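Local coordinates for BB1 (Synthetic construct, PDB 6D0T), which forms a computationally designed eight-stranded antiparallel beta barrel, made in the course of designing barrels that activate the fluorescence of a bound dye, at residues Phe14-Ser19 with Tyr66-Gln71; Gly80-Gln83 with Ser89-Val92. One frame throughout, in Å; residues are numbered along the deposited sequence. Where two conformers were deposited one is given.

Contact 1. Residues Phe14-Ser19 with Tyr66-Gln71; sequences FRFRSS and YRFEMQ
Phe16 reaches across the middle of the barrel to meet Met70 and Phe68, whose strand 67-72 lies on the far wall. The Phe16 and Met70 CA atoms stand 11.7 Å apart, so the backbones are well separated and long apolar side chains fill the interval. Met70 SD lies 3.8 Å from Phe16 CE2 and comes to the ring at its edge, near the ring plane, 84° off the normal: a Met-aromatic contact in which the polarisable sulfur faces ring C-H groups. CG and SD of Met70 run out nearly straight (chi2 177°), and a bend at chi3 (55°) turns CE to 4.0 Å from Phe16 CE2. Phe68 comes from the opposite direction to Phe16, and the two rings meet obliquely through their CZ atoms, 4.1 Å apart. Phe14, two residues back on the same strand, lays its CD1 over the centre of one face of the Phe16 ring. Phe94 meets this ring edge-to-face, and Trp78 with its plane at about 90° to it. Flat aromatic rings and a flexible thioether suit this wholly buried place, and such packing of side chains from opposite walls across the interior is characteristic of the hydrophobic core of a closed antiparallel beta barrel.

Contact 2. Residues Gly80-Gln83 with Ser89-Val92; sequences GTLQ and SVEV
Gln83 and Glu91 face each other as an antiparallel hydrogen-bonded pair, their backbones joined by two nearly straight bonds. Gln83 N gives its hydrogen to Glu91 O at 2.8 Å, with 163° at the hydrogen, and Glu91 N returns one to Gln83 O at 2.9 Å. Leu82 and Val92 follow as a non-hydrogen-bonded pair, where the CA atoms draw in to 4.2 Å. Here a CA-H...O contact runs from Val92 CA to Thr81 O, 3.5 Å long, supplementing the backbone bonds.

Apolar packing occupies the inner face. Leu82 CB touches CG1 of Val90 at 3.8 Å and CG1 of Val92 at 4.0 Å, meeting two valines of the neighbouring strand. With CG of Leu82 between backbone N and carbonyl carbon (chi1 55°), its CD1 also touches Val90 CG1. Leucine's longer branched chain suits this buried place, where it also touches Phe8 and Tyr66. Valine suits its own buried strand positions because its branching at CB favours extended backbone and gives a compact apolar surface; Val90 continues onto Trp12 of strand 10-18.

Polar residues lie on the other face. Gln83 and Glu91 are exposed, as befits an amide and a carboxylate, and Thr81 OG1 is hydrogen-bonded to Tyr66 O. Strands 77-86 and 89-96, consecutive in the chain and paired antiparallel, form a beta hairpin; apolar residues inside and polar ones outside are typical of a beta-barrel wall.

From the N terminus, strand 10-18 comes first, and contact 1 joins it to strand 67-72 after 46 intervening residues, which include the three strands from 23 to 59. It ties opposite walls together through the interior. Contact 2 opens only after contact 1 has closed, so the two are in series and neither nests in nor crosses the other; it closes a loop of five residues, the strand ends and tight turn of the hairpin of strands 77-86 and 89-96. Strands 67-72 and 77-86 lie side by side, with a probable hydrogen bond from Gly80 N to Phe68 O bridging the contacts. Phe16 CE1 packs on Val92 CG2, 3.7 Å away, so Phe16 of contact 1 and Val92 of contact 2 share the interior.

Contact 1. Residues Phe14-Ser19 with Tyr66-Gln71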
# COMPACT_ATOMS: atom_id res chain seq x y z
N PHE A 14 1.98 -4.77 -6.11
CA PHE A 14 2.78 -3.72 -5.51
C PHE A 14 4.27 -4.04 -5.53
O PHE A 14 4.69 -5.21 -5.60
CB PHE A 14 2.35 -3.42 -4.06
CG PHE A 14 2.74 -4.47 -3.03
CD1 PHE A 14 3.93 -4.36 -2.33
CD2 PHE A 14 1.88 -5.49 -2.70
CE1 PHE A 14 4.26 -5.27 -1.34
CE2 PHE A 14 2.21 -6.42 -1.71
CZ PHE A 14 3.38 -6.31 -1.03
N ARG A 15 5.06 -2.97 -5.53
CA ARG A 15 6.51 -3.06 -5.36
C ARG A 15 6.91 -1.88 -4.50
O ARG A 15 6.61 -0.73 -4.84
CB ARG A 15 7.27 -3.03 -6.69
CG ARG A 15 8.77 -3.22 -6.51
CD ARG A 15 9.55 -1.91 -6.47
NE ARG A 15 9.80 -1.41 -7.82
CZ ARG A 15 10.85 -1.74 -8.56
NH1 ARG A 15 10.97 -1.23 -9.78
NH2 ARG A 15 11.78 -2.56 -8.11
N PHE A 16 7.56 -2.15 -3.37
CA PHE A 16 8.04 -1.12 -2.46
C PHE A 16 9.55 -1.29 -2.31
O PHE A 16 10.03 -2.41 -2.15
CB PHE A 16 7.42 -1.23 -1.06
CG PHE A 16 5.90 -1.22 -1.01
CD1 PHE A 16 5.12 -0.56 -1.94
CD2 PHE A 16 5.27 -1.83 0.06
CE1 PHE A 16 3.74 -0.54 -1.81
CE2 PHE A 16 3.91 -1.81 0.18
CZ PHE A 16 3.14 -1.16 -0.78
N ARG A 17 10.29 -0.19 -2.30
CA ARG A 17 11.74 -0.27 -2.20
C ARG A 17 12.27 0.85 -1.32
O ARG A 17 11.84 2.00 -1.42
CB ARG A 17 12.40 -0.20 -3.58
CG ARG A 17 13.90 -0.45 -3.56
CD ARG A 17 14.46 -0.34 -4.96
NE ARG A 17 15.91 -0.51 -4.97
CZ ARG A 17 16.56 -1.64 -5.27
NH1 ARG A 17 15.90 -2.76 -5.58
NH2 ARG A 17 17.88 -1.64 -5.24
N SER A 18 13.21 0.51 -0.46
CA SER A 18 13.76 1.51 0.45
C SER A 18 15.03 2.08 -0.13
O SER A 18 15.61 1.56 -1.07
CB SER A 18 14.03 0.91 1.82
OG SER A 18 15.17 0.11 1.76
N SER A 19 15.47 3.19 0.47
CA SER A 19 16.66 3.84 -0.02
C SER A 19 17.89 2.95 0.14
O SER A 19 18.85 3.14 -0.60
CB SER A 19 16.84 5.18 0.71
OG SER A 19 16.90 5.00 2.12
N TYR A 66 -4.45 11.31 1.11
CA TYR A 66 -4.84 10.02 1.67
C TYR A 66 -3.77 9.49 2.62
O TYR A 66 -2.58 9.62 2.35
CB TYR A 66 -5.08 8.99 0.54
CG TYR A 66 -6.44 9.14 -0.12
CD1 TYR A 66 -7.58 8.73 0.53
CD2 TYR A 66 -6.57 9.73 -1.36
CE1 TYR A 66 -8.78 8.86 -0.01
CE2 TYR A 66 -7.82 9.89 -1.92
CZ TYR A 66 -8.92 9.44 -1.22
OH TYR A 66 -10.20 9.55 -1.71
N ARG A 67 -4.22 8.89 3.73
CA ARG A 67 -3.37 8.17 4.67
C ARG A 67 -3.21 6.73 4.22
O ARG A 67 -4.19 6.08 3.86
CB ARG A 67 -3.97 8.20 6.08
CG ARG A 67 -3.19 7.38 7.11
CD ARG A 67 -3.87 7.42 8.47
NE ARG A 67 -3.20 6.54 9.42
CZ ARG A 67 -3.44 5.24 9.53
N PHE A 68 -1.99 6.23 4.27
CA PHE A 68 -1.69 4.86 3.90
C PHE A 68 -0.99 4.17 5.06
O PHE A 68 -0.05 4.73 5.62
CB PHE A 68 -0.79 4.84 2.66
CG PHE A 68 -0.16 3.53 2.39
CD1 PHE A 68 -0.89 2.50 1.85
CD2 PHE A 68 1.18 3.34 2.65
CE1 PHE A 68 -0.29 1.29 1.58
CE2 PHE A 68 1.78 2.12 2.40
CZ PHE A 68 1.05 1.11 1.85
N GLU A 69 -1.45 2.97 5.41
CA GLU A 69 -0.78 2.18 6.43
C GLU A 69 -0.87 0.69 6.09
O GLU A 69 -1.87 0.22 5.54
CB GLU A 69 -1.35 2.48 7.82
CG GLU A 69 -2.77 2.17 7.98
N MET A 70 0.20 -0.05 6.42
CA MET A 70 0.22 -1.49 6.20
C MET A 70 1.06 -2.10 7.31
O MET A 70 2.03 -1.51 7.77
CB MET A 70 0.79 -1.89 4.82
CG MET A 70 -0.16 -1.67 3.60
SD MET A 70 0.59 -2.07 1.98
CE MET A 70 1.11 -3.72 2.23
N GLN A 71 0.65 -3.29 7.75
CA GLN A 71 1.37 -4.05 8.78
C GLN A 71 1.63 -5.44 8.26
O GLN A 71 0.72 -6.10 7.74
CB GLN A 71 0.58 -4.12 10.08
CG GLN A 71 0.30 -2.77 10.70
CD GLN A 71 -0.27 -2.88 12.12
OE1 GLN A 71 0.18 -2.19 13.05
NE2 GLN A 71 -1.27 -3.70 12.28

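Contact 2. Residues Gly80-Gln83 with Ser89-Val92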
# COMPACT_ATOMS: atom_id res chain seq x y z
N GLY A 80 2.37 6.14 5.75
CA GLY A 80 2.70 7.27 4.92
C GLY A 80 1.52 7.79 4.13
O GLY A 80 0.39 7.88 4.64
N THR A 81 1.78 8.15 2.88
CA THR A 81 0.74 8.69 2.02
C THR A 81 0.93 8.16 0.61
O THR A 81 1.84 7.38 0.31
CB THR A 81 0.75 10.23 2.05
OG1 THR A 81 -0.39 10.73 1.33
CG2 THR A 81 2.03 10.78 1.43
N LEU A 82 0.06 8.62 -0.29
CA LEU A 82 0.09 8.14 -1.65
C LEU A 82 -0.33 9.25 -2.59
O LEU A 82 -0.87 10.28 -2.17
CB LEU A 82 -0.81 6.93 -1.83
CG LEU A 82 -2.23 7.12 -1.40
CD1 LEU A 82 -3.06 7.74 -2.56
CD2 LEU A 82 -2.81 5.79 -0.98
N GLN A 83 -0.05 9.01 -3.86
CA GLN A 83 -0.46 9.91 -4.93
C GLN A 83 -0.95 9.08 -6.11
O GLN A 83 -0.16 8.38 -6.75
CB GLN A 83 0.68 10.80 -5.38
CG GLN A 83 0.27 11.74 -6.53
CD GLN A 83 -0.91 12.67 -6.17
OE1 GLN A 83 -0.76 13.57 -5.32
NE2 GLN A 83 -2.07 12.48 -6.84
N SER A 89 -2.57 3.31 -11.58
CA SER A 89 -1.25 3.44 -10.97
C SER A 89 -1.29 4.43 -9.82
O SER A 89 -1.81 5.54 -9.97
CB SER A 89 -0.20 3.90 -11.99
OG SER A 89 1.01 4.22 -11.36
N VAL A 90 -0.75 4.01 -8.66
CA VAL A 90 -0.68 4.83 -7.46
C VAL A 90 0.75 4.78 -6.93
O VAL A 90 1.31 3.69 -6.75
CB VAL A 90 -1.66 4.32 -6.37
CG1 VAL A 90 -1.57 5.23 -5.13
CG2 VAL A 90 -3.07 4.29 -6.89
N GLU A 91 1.34 5.94 -6.66
CA GLU A 91 2.66 5.95 -6.02
C GLU A 91 2.50 6.10 -4.51
O GLU A 91 1.56 6.73 -4.04
CB GLU A 91 3.55 7.06 -6.59
CG GLU A 91 3.91 6.79 -8.05
CD GLU A 91 4.90 7.77 -8.68
OE1 GLU A 91 5.32 8.75 -8.03
OE2 GLU A 91 5.25 7.53 -9.88
N VAL A 92 3.40 5.47 -3.75
CA VAL A 92 3.35 5.55 -2.30
C VAL A 92 4.71 6.01 -1.76
O VAL A 92 5.75 5.76 -2.37
CB VAL A 92 2.92 4.23 -1.62
CG1 VAL A 92 1.59 3.77 -2.14
CG2 VAL A 92 3.94 3.13 -1.81